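Long-range contact in arylmalonate decarboxylase (PDB 3IXM), which catalyses the decarboxylation of 2-aryl-2-methylmalonates, taking up a proton to give 2-arylpropionates and carbon dioxide: residues D182-S187 / R202-P207. The protein carries 1 engineered substitution. Residues are numbered along the deposited sequence; the frame is centred on the assembly and turned at random.
Sequences DGILLS and RRLGVP
Ile184 meets segment 202-207 twice, its side chain at Leu204 on the last turn of helix 196-204 and Val206 just beyond, and its backbone N at Pro207 in the following loop. That N donates to Pro207 O at 3.0 Å, a nearly straight bond (160° at the hydrogen) lying in the carbonyl plane. The bond comes just before strand 208-210, whose Val209 also makes a backbone bond with Ile184. It uses the carbonyl of Pro207, which a proline offers like any other residue.

From CB, the isoleucine side chain divides. CG2 lies anti to the backbone N, while CG1 stands beside that N and anti to the carbonyl carbon (chi1 -65°), which turns the longer branch to the helix end. CG1 passes Val206 CG1 at 4.1 Å. The extended chi2 of 168° carries CD1 onward to meet Leu204 CD1 at 3.6 Å, with Val206 CG1 a little farther off. The isoleucine crosses both partners at about a right angle, so methyls meet without the chains running side by side.

Gly183 keeps the backbones close: with no side chain, it can bring its CA within 3.3 Å of Pro207 O. Pro207 CD rests 3.3 Å from Asp182 O, while the Asp182 carboxylate accepts from the backbone N of Arg118 and Arg119. Gly205 is the first residue to leave helical geometry, with a positive phi that suits glycine; beyond it Val206 points its side chain toward the strand.

Strand 183-187, helix 196-204 and strand 208-210 form a parallel beta-alpha-beta unit, and this contact ties the helix exit to the start of the first strand. Helix 164-177 adjoins the apolar cluster through Cys171 at Ile184 and Phe175 at Leu204, and strand 119-124 pairs with 183-187 on its other edge.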
loop_
_atom_site.group_PDB
_atom_site.type_symbol
_atom_site.label_atom_id
_atom_site.label_comp_id
_atom_site.label_asym_id
_atom_site.label_seq_id
_atom_site.Cartn_x
_atom_site.Cartn_y
_atom_site.Cartn_z
ATOM N N ASP A 182 3.450 13.261 -13.210
ATOM C CA ASP A 182 3.161 12.138 -14.113
ATOM C C ASP A 182 2.001 11.260 -13.641
ATOM O O ASP A 182 1.485 10.428 -14.391
ATOM C CB ASP A 182 4.370 11.175 -14.059
ATOM C CG ASP A 182 5.461 11.540 -14.989
ATOM O OD1 ASP A 182 5.255 12.423 -15.860
ATOM O OD2 ASP A 182 6.544 10.950 -14.847
ATOM N N GLY A 183 1.669 11.354 -12.363
ATOM C CA GLY A 183 0.753 10.392 -11.744
ATOM C C GLY A 183 0.651 10.712 -10.285
ATOM O O GLY A 183 1.423 11.531 -9.761
ATOM N N ILE A 184 -0.324 10.087 -9.632
ATOM C CA ILE A 184 -0.674 10.385 -8.236
ATOM C C ILE A 184 -0.587 9.100 -7.397
ATOM O O ILE A 184 -1.097 8.055 -7.814
ATOM C CB ILE A 184 -2.131 10.986 -8.139
ATOM C CG1 ILE A 184 -2.199 12.367 -8.850
ATOM C CG2 ILE A 184 -2.598 11.092 -6.653
ATOM C CD1 ILE A 184 -3.588 12.864 -9.060
ATOM N N LEU A 185 0.066 9.191 -6.236
ATOM C CA LEU A 185 0.020 8.112 -5.250
ATOM C C LEU A 185 -0.967 8.514 -4.171
ATOM O O LEU A 185 -0.724 9.507 -3.459
ATOM C CB LEU A 185 1.383 7.900 -4.612
ATOM C CG LEU A 185 1.493 6.915 -3.448
ATOM C CD1 LEU A 185 1.049 5.574 -3.942
ATOM C CD2 LEU A 185 2.964 6.845 -2.921
ATOM N N LEU A 186 -2.084 7.773 -4.104
ATOM C CA LEU A 186 -3.093 7.924 -3.061
ATOM C C LEU A 186 -2.731 6.920 -1.957
ATOM O O LEU A 186 -2.848 5.722 -2.155
ATOM C CB LEU A 186 -4.495 7.623 -3.637
ATOM C CG LEU A 186 -5.733 7.734 -2.714
ATOM C CD1 LEU A 186 -5.796 9.153 -2.063
ATOM C CD2 LEU A 186 -7.002 7.526 -3.531
ATOM N N SER A 187 -2.264 7.405 -0.823
ATOM C CA SER A 187 -1.864 6.521 0.258
ATOM C C SER A 187 -2.637 6.931 1.516
ATOM O O SER A 187 -2.201 7.752 2.327
ATOM C CB SER A 187 -0.342 6.558 0.438
ATOM O OG SER A 187 0.094 5.446 1.215
ATOM N N ARG A 202 -10.155 10.026 -14.755
ATOM C CA ARG A 202 -11.064 10.692 -15.686
ATOM C C ARG A 202 -10.941 12.221 -15.606
ATOM O O ARG A 202 -10.738 12.901 -16.632
ATOM C CB ARG A 202 -12.507 10.255 -15.399
ATOM C CG ARG A 202 -13.465 10.538 -16.546
ATOM C CD ARG A 202 -14.899 10.198 -16.191
ATOM N NE ARG A 202 -15.403 10.989 -15.069
ATOM C CZ ARG A 202 -15.735 12.283 -15.116
ATOM N NH1 ARG A 202 -15.628 12.986 -16.247
ATOM N NH2 ARG A 202 -16.183 12.877 -14.013
ATOM N N ARG A 203 -11.056 12.752 -14.392
ATOM C CA ARG A 203 -11.017 14.192 -14.176
ATOM C C ARG A 203 -9.656 14.801 -14.507
ATOM O O ARG A 203 -9.599 15.941 -14.977
ATOM C CB ARG A 203 -11.397 14.534 -12.746
ATOM C CG ARG A 203 -12.880 14.263 -12.435
ATOM C CD ARG A 203 -13.322 14.909 -11.135
ATOM N NE ARG A 203 -12.893 16.307 -11.048
ATOM C CZ ARG A 203 -13.154 17.113 -10.024
ATOM N NH1 ARG A 203 -13.833 16.671 -8.988
ATOM N NH2 ARG A 203 -12.719 18.366 -10.031
ATOM N N LEU A 204 -8.573 14.051 -14.273
ATOM C CA LEU A 204 -7.232 14.595 -14.466
ATOM C C LEU A 204 -6.435 14.108 -15.657
ATOM O O LEU A 204 -5.524 14.803 -16.080
ATOM C CB LEU A 204 -6.384 14.425 -13.211
ATOM C CG LEU A 204 -6.946 15.147 -11.989
ATOM C CD1 LEU A 204 -6.085 14.751 -10.798
ATOM C CD2 LEU A 204 -6.945 16.673 -12.204
ATOM N N GLY A 205 -6.748 12.934 -16.179
ATOM C CA GLY A 205 -5.985 12.353 -17.294
ATOM C C GLY A 205 -4.580 11.922 -16.925
ATOM O O GLY A 205 -3.625 11.977 -17.734
ATOM N N VAL A 206 -4.438 11.477 -15.684
ATOM C CA VAL A 206 -3.158 11.093 -15.158
ATOM C C VAL A 206 -3.435 9.850 -14.263
ATOM O O VAL A 206 -4.439 9.841 -13.554
ATOM C CB VAL A 206 -2.592 12.326 -14.415
ATOM C CG1 VAL A 206 -2.531 12.149 -12.927
ATOM C CG2 VAL A 206 -1.333 12.898 -15.055
ATOM N N PRO A 207 -2.580 8.804 -14.321
ATOM C CA PRO A 207 -2.946 7.556 -13.621
ATOM C C PRO A 207 -2.718 7.655 -12.098
ATOM O O PRO A 207 -1.851 8.414 -11.637
ATOM C CB PRO A 207 -1.991 6.527 -14.236
ATOM C CG PRO A 207 -0.770 7.313 -14.507
ATOM C CD PRO A 207 -1.258 8.690 -14.959
#